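Local coordinates for sulfotransferase (Alicyclobacillus acidocaldarius subsp. acidocaldarius, PDB 3RNL), which probably transfers sulfuryl groups to an acceptor, as a magnesium-binding member of the sulfotransferase family with a P-loop-like fold, at residues D133-L138 and H154-W159; Q197-C202 and T210-D215. All blocks are in the same frame, centred on the assembly; numbering follows the deposited sequence.

Contact 1. Residues D133-L138 and H154-W159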
loop_
_atom_site.group_PDB
_atom_site.type_symbol
_atom_site.label_atom_id
_atom_site.label_comp_id
_atom_site.label_asym_id
_atom_site.label_seq_id
_atom_site.Cartn_x
_atom_site.Cartn_y
_atom_site.Cartn_z
ATOM N N ASP A 133 7.522 14.191 -10.831
ATOM C CA ASP A 133 6.314 14.992 -10.911
ATOM C C ASP A 133 6.553 16.479 -10.620
ATOM O O ASP A 133 5.605 17.264 -10.546
ATOM C CB ASP A 133 5.223 14.392 -10.034
ATOM C CG ASP A 133 4.665 13.107 -10.625
ATOM O OD1 ASP A 133 4.924 12.844 -11.824
ATOM O OD2 ASP A 133 3.977 12.360 -9.909
ATOM N N GLU A 134 7.824 16.832 -10.445
ATOM C CA GLU A 134 8.265 18.214 -10.250
ATOM C C GLU A 134 7.739 18.818 -8.947
ATOM O O GLU A 134 7.576 20.027 -8.822
ATOM C CB GLU A 134 7.901 19.070 -11.466
ATOM C CG GLU A 134 8.486 18.510 -12.756
ATOM C CD GLU A 134 8.458 19.500 -13.900
ATOM O OE1 GLU A 134 7.363 19.761 -14.436
ATOM O OE2 GLU A 134 9.537 20.015 -14.262
ATOM N N ARG A 135 7.442 17.952 -7.986
ATOM C CA ARG A 135 7.081 18.382 -6.639
ATOM C C ARG A 135 8.288 18.650 -5.736
ATOM O O ARG A 135 8.261 19.543 -4.890
ATOM C CB ARG A 135 6.123 17.360 -6.029
ATOM C CG ARG A 135 4.848 17.261 -6.860
ATOM C CD ARG A 135 4.025 16.024 -6.553
ATOM N NE ARG A 135 3.458 16.043 -5.211
ATOM C CZ ARG A 135 2.764 15.029 -4.692
ATOM N NH1 ARG A 135 2.551 13.933 -5.410
ATOM N NH2 ARG A 135 2.269 15.112 -3.463
ATOM N N GLU A 136 9.322 17.831 -5.900
ATOM C CA GLU A 136 10.553 17.941 -5.110
ATOM C C GLU A 136 11.725 18.316 -6.011
ATOM O O GLU A 136 11.955 17.656 -7.027
ATOM C CB GLU A 136 10.844 16.609 -4.416
ATOM C CG GLU A 136 12.153 16.592 -3.619
ATOM C CD GLU A 136 12.188 17.661 -2.529
ATOM O OE1 GLU A 136 12.363 18.857 -2.857
ATOM O OE2 GLU A 136 12.032 17.312 -1.342
ATOM N N THR A 137 12.383 19.440 -5.730
ATOM C CA THR A 137 13.616 19.775 -6.435
ATOM C C THR A 137 14.918 19.519 -5.664
ATOM O O THR A 137 16.004 19.644 -6.222
ATOM C CB THR A 137 13.602 21.252 -6.847
ATOM O OG1 THR A 137 13.403 22.053 -5.675
ATOM C CG2 THR A 137 12.474 21.512 -7.836
ATOM N N LEU A 138 14.797 19.166 -4.390
ATOM C CA LEU A 138 15.960 18.935 -3.523
ATOM C C LEU A 138 16.599 17.578 -3.785
ATOM O O LEU A 138 15.973 16.693 -4.359
ATOM C CB LEU A 138 15.587 19.051 -2.041
ATOM C CG LEU A 138 15.020 20.400 -1.583
ATOM C CD1 LEU A 138 14.468 20.276 -0.169
ATOM C CD2 LEU A 138 16.068 21.487 -1.661
ATOM N N HIS A 154 1.799 18.911 7.799
ATOM C CA HIS A 154 0.726 18.136 7.163
ATOM C C HIS A 154 0.868 17.976 5.648
ATOM O O HIS A 154 -0.114 18.064 4.910
ATOM C CB HIS A 154 -0.644 18.745 7.489
ATOM C CG HIS A 154 -0.913 18.876 8.957
ATOM N ND1 HIS A 154 -1.685 19.890 9.482
ATOM C CD2 HIS A 154 -0.530 18.112 10.006
ATOM C CE1 HIS A 154 -1.752 19.755 10.796
ATOM N NE2 HIS A 154 -1.064 18.681 11.138
ATOM N N TYR A 155 2.079 17.693 5.191
ATOM C CA TYR A 155 2.258 17.216 3.825
ATOM C C TYR A 155 1.605 15.845 3.716
ATOM O O TYR A 155 1.384 15.171 4.719
ATOM C CB TYR A 155 3.747 17.054 3.508
ATOM C CG TYR A 155 4.469 18.311 3.081
ATOM C CD1 TYR A 155 5.414 18.265 2.059
ATOM C CD2 TYR A 155 4.215 19.536 3.689
ATOM C CE1 TYR A 155 6.106 19.402 1.672
ATOM C CE2 TYR A 155 4.894 20.682 3.294
ATOM C CZ TYR A 155 5.830 20.606 2.282
ATOM O OH TYR A 155 6.520 21.739 1.883
ATOM N N GLU A 156 1.298 15.420 2.496
ATOM C CA GLU A 156 0.770 14.065 2.326
ATOM C C GLU A 156 1.847 12.997 2.577
ATOM O O GLU A 156 3.053 13.284 2.553
ATOM C CB GLU A 156 0.137 13.903 0.947
ATOM C CG GLU A 156 1.130 13.790 -0.173
ATOM C CD GLU A 156 0.753 12.668 -1.127
ATOM O OE1 GLU A 156 0.595 12.957 -2.332
ATOM O OE2 GLU A 156 0.612 11.508 -0.659
ATOM N N PRO A 157 1.417 11.762 2.872
ATOM C CA PRO A 157 2.366 10.734 3.331
ATOM C C PRO A 157 3.364 10.266 2.277
ATOM O O PRO A 157 4.328 9.604 2.655
ATOM C CB PRO A 157 1.478 9.568 3.809
ATOM C CG PRO A 157 0.093 10.102 3.843
ATOM C CD PRO A 157 0.018 11.308 2.957
ATOM N N LEU A 158 3.159 10.576 0.998
ATOM C CA LEU A 158 4.186 10.228 0.007
ATOM C C LEU A 158 5.529 10.828 0.415
ATOM O O LEU A 158 6.591 10.267 0.129
ATOM C CB LEU A 158 3.792 10.700 -1.397
ATOM C CG LEU A 158 4.707 10.255 -2.553
ATOM C CD1 LEU A 158 4.923 8.733 -2.562
ATOM C CD2 LEU A 158 4.131 10.720 -3.887
ATOM N N TRP A 159 5.474 11.967 1.098
ATOM C CA TRP A 159 6.688 12.627 1.553
ATOM C C TRP A 159 7.308 11.971 2.790
ATOM O O TRP A 159 8.429 12.340 3.171
ATOM C CB TRP A 159 6.420 14.097 1.892
ATOM C CG TRP A 159 5.875 14.950 0.785
ATOM C CD1 TRP A 159 4.552 15.157 0.476
ATOM C CD2 TRP A 159 6.629 15.787 -0.104
ATOM N NE1 TRP A 159 4.443 16.049 -0.570
ATOM C CE2 TRP A 159 5.701 16.447 -0.946
ATOM C CE3 TRP A 159 7.992 16.032 -0.279
ATOM C CZ2 TRP A 159 6.098 17.337 -1.946
ATOM C CZ3 TRP A 159 8.391 16.930 -1.276
ATOM C CH2 TRP A 159 7.447 17.563 -2.098
HETATM O O HOH W 1 0.559 11.829 -4.974
#
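Glu156 OE1 is gripped by Arg135 and by a water. Arg135 NH2 reaches it at 3.0 Å in a salt bridge whose N-H points almost straight at the oxygen. The bond lies in the guanidinium plane and meets OE1 on its anti side, somewhat out of the carboxylate plane. A water bridges the pair beside this bond, accepting from Arg135 NH1 and donating to Glu156 OE1. The contact joins two loops of the helical part of the sulfotransferase fold, one after helix 119-132 and one after helix 147-152. The first loop leaves its helix through a Schellman motif at Glu134.

The Arg135 chain bends at chi3 (67°), which turns NE out of the line of the chain. Asp59 is a second acid for NH2 and also accepts from Trp159 NE1, while Pro57 O takes Arg135 NE. Two acids and a carbonyl hold the guanidinium and limit its rotation. The other Glu156 oxygen, OE2, accepts from the backbone N of Leu158 at 3.2 Å, from above the carboxylate plane.

The indole of Trp159 lies between the two loops. Tyr155 CD1 lies over one face of it, near the rim. The indole edge faces residues 135-136, where Trp159 CH2 is 3.5 Å from Arg135 O. Glu136 OE2, bound by Ser143 and by Arg150, lies 3.7 Å from Trp159 CZ3, with the carboxylate and ring planes 85° apart.

Contact 2. Residues Q197-C202 and T210-D215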
loop_
_atom_site.group_PDB
_atom_site.type_symbol
_atom_site.label_atom_id
_atom_site.label_comp_id
_atom_site.label_asym_id
_atom_site.label_seq_id
_atom_site.Cartn_x
_atom_site.Cartn_y
_atom_site.Cartn_z
ATOM N N GLN A 197 3.202 -16.329 -10.497
ATOM C CA GLN A 197 3.035 -17.176 -9.317
ATOM C C GLN A 197 2.378 -16.393 -8.189
ATOM O O GLN A 197 1.480 -16.891 -7.498
ATOM C CB GLN A 197 4.380 -17.723 -8.837
ATOM C CG GLN A 197 4.244 -18.667 -7.650
ATOM C CD GLN A 197 3.460 -19.912 -8.013
ATOM O OE1 GLN A 197 3.842 -20.647 -8.919
ATOM N NE2 GLN A 197 2.343 -20.135 -7.332
ATOM N N VAL A 198 2.841 -15.164 -7.982
ATOM C CA VAL A 198 2.279 -14.346 -6.913
ATOM C C VAL A 198 0.810 -14.032 -7.181
ATOM O O VAL A 198 -0.027 -14.119 -6.288
ATOM C CB VAL A 198 3.080 -13.047 -6.694
ATOM C CG1 VAL A 198 2.354 -12.128 -5.696
ATOM C CG2 VAL A 198 4.482 -13.375 -6.202
ATOM N N VAL A 199 0.478 -13.678 -8.418
ATOM C CA VAL A 199 -0.922 -13.449 -8.757
ATOM C C VAL A 199 -1.779 -14.698 -8.519
ATOM O O VAL A 199 -2.880 -14.614 -7.980
ATOM C CB VAL A 199 -1.062 -12.978 -10.213
ATOM C CG1 VAL A 199 -2.515 -13.052 -10.665
ATOM C CG2 VAL A 199 -0.503 -11.550 -10.334
ATOM N N ARG A 200 -1.278 -15.864 -8.925
ATOM C CA ARG A 200 -2.021 -17.099 -8.679
ATOM C C ARG A 200 -2.198 -17.396 -7.185
ATOM O O ARG A 200 -3.239 -17.907 -6.775
ATOM C CB ARG A 200 -1.345 -18.281 -9.376
ATOM C CG ARG A 200 -1.538 -18.257 -10.871
ATOM C CD ARG A 200 -0.639 -19.294 -11.535
ATOM N NE ARG A 200 -1.068 -19.585 -12.892
ATOM C CZ ARG A 200 -0.426 -20.416 -13.707
ATOM N NH1 ARG A 200 0.683 -21.021 -13.301
ATOM N NH2 ARG A 200 -0.892 -20.642 -14.929
ATOM N N ASP A 201 -1.176 -17.097 -6.385
ATOM C CA ASP A 201 -1.287 -17.226 -4.925
ATOM C C ASP A 201 -2.402 -16.317 -4.400
ATOM O O ASP A 201 -3.172 -16.704 -3.508
ATOM C CB ASP A 201 0.022 -16.836 -4.227
ATOM C CG ASP A 201 1.164 -17.803 -4.500
ATOM O OD1 ASP A 201 0.917 -18.940 -4.958
ATOM O OD2 ASP A 201 2.332 -17.413 -4.241
ATOM N N CYS A 202 -2.494 -15.106 -4.946
ATOM C CA CYS A 202 -3.562 -14.189 -4.520
ATOM C C CYS A 202 -4.922 -14.725 -4.918
ATOM O O CYS A 202 -5.892 -14.569 -4.188
ATOM C CB CYS A 202 -3.383 -12.787 -5.103
ATOM S SG CYS A 202 -1.956 -11.920 -4.448
ATOM N N THR A 210 -7.467 -20.624 -9.709
ATOM C CA THR A 210 -6.039 -20.442 -9.918
ATOM C C THR A 210 -5.634 -20.784 -11.346
ATOM O O THR A 210 -4.454 -20.681 -11.691
ATOM C CB THR A 210 -5.198 -21.301 -8.959
ATOM O OG1 THR A 210 -5.612 -22.667 -9.071
ATOM C CG2 THR A 210 -5.357 -20.814 -7.506
ATOM N N ASP A 211 -6.573 -21.158 -12.211
ATOM C CA ASP A 211 -6.070 -21.449 -13.534
ATOM C C ASP A 211 -6.360 -20.152 -14.254
ATOM O O ASP A 211 -7.375 -19.979 -14.930
ATOM C CB ASP A 211 -6.938 -22.577 -14.098
ATOM C CG ASP A 211 -6.587 -22.950 -15.529
ATOM O OD1 ASP A 211 -5.410 -22.827 -15.923
ATOM O OD2 ASP A 211 -7.503 -23.390 -16.258
ATOM N N PHE A 212 -5.342 -19.304 -14.218
ATOM C CA PHE A 212 -5.403 -17.975 -14.780
ATOM C C PHE A 212 -3.967 -17.609 -15.053
ATOM O O PHE A 212 -3.105 -17.856 -14.210
ATOM C CB PHE A 212 -6.025 -17.037 -13.736
ATOM C CG PHE A 212 -5.848 -15.568 -14.034
ATOM C CD1 PHE A 212 -6.386 -15.012 -15.178
ATOM C CD2 PHE A 212 -5.183 -14.739 -13.133
ATOM C CE1 PHE A 212 -6.231 -13.656 -15.447
ATOM C CE2 PHE A 212 -5.027 -13.387 -13.390
ATOM C CZ PHE A 212 -5.550 -12.844 -14.556
ATOM N N VAL A 213 -3.694 -16.999 -16.197
ATOM C CA VAL A 213 -2.403 -16.366 -16.421
ATOM C C VAL A 213 -2.594 -14.897 -16.733
ATOM O O VAL A 213 -3.155 -14.574 -17.781
ATOM C CB VAL A 213 -1.628 -17.036 -17.565
ATOM C CG1 VAL A 213 -0.276 -16.364 -17.740
ATOM C CG2 VAL A 213 -1.454 -18.515 -17.279
ATOM N N PRO A 214 -2.113 -14.000 -15.863
ATOM C CA PRO A 214 -2.269 -12.595 -16.237
ATOM C C PRO A 214 -1.368 -12.250 -17.413
ATOM O O PRO A 214 -0.343 -12.906 -17.634
ATOM C CB PRO A 214 -1.807 -11.851 -14.981
ATOM C CG PRO A 214 -0.838 -12.784 -14.339
ATOM C CD PRO A 214 -1.407 -14.159 -14.580
ATOM N N ASP A 215 -1.737 -11.205 -18.144
ATOM C CA ASP A 215 -0.897 -10.697 -19.216
ATOM C C ASP A 215 0.000 -9.637 -18.582
ATOM O O ASP A 215 -0.465 -8.590 -18.134
ATOM C CB ASP A 215 -1.774 -10.082 -20.300
ATOM C CG ASP A 215 -0.979 -9.306 -21.333
ATOM O OD1 ASP A 215 0.270 -9.320 -21.285
ATOM O OD2 ASP A 215 -1.622 -8.687 -22.206
HETATM O O HOH W 2 -3.631 -21.154 -16.361
#
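Helix 195-206 lies against the outermost strand 183-187 of the parallel sheet, with the short helix 188-193 between them in the chain, and the loop after it folds back along its side. Arg200 and Val199 receive this loop. Arg200 NE donates to Phe212 O at 3.0 Å, with an N-H...O angle of 161°. The carbonyl oxygen lies close to the guanidinium plane, at its edge, whereas the donor is tilted 26° from the carbonyl plane. The Arg200 chain is extended from CG to NE, with NE anti to CB (chi3 163°), and this carries NE across to the loop. Beyond it, NH2 comes within 3.2 Å of Val213 CG2. An alanine in place of Arg200 would probably leave Phe212 O without this donor and Val213 CG2 without its neighbour, so that the loop would be held less firmly to the helix.

Closer to the interior the contact is apolar. Val199 CG1 is anti to the backbone N. It touches Phe212 CE2 at 3.7 Å, at the edge of the ring, and Pro214 CG at 4.0 Å. Val199 and Pro214 also both pack on Tyr27 of helix 21-29. Earlier in the loop, Thr210 CG2 lies 3.7 Å from Arg200 O.

The Phe212 ring meets that of His31, which binds magnesium together with Ser29 and Ile34. The loop thus flanks the metal site at the end of helix 21-29, against an outer helix of an alpha-beta-alpha sandwich.

Contact 1 is buried, and contact 2 is only partly so, although both are far from the centre of the chain. Their centres are about 34 Å apart, on opposite sides of the chain's centre, and they share no helix or strand. Contact 1 ties one interhelical loop to another and lies away from the annotated sites. Contact 2 ties a loop to the helix just before it, next to a magnesium site. An arginine carries each, with different partners. Arg135 is held by carboxylates in a charged network that is largely buried. Arg200 gives its NE to a backbone carbonyl near the surface, while aliphatic and aromatic side chains form the inner part of contact 2.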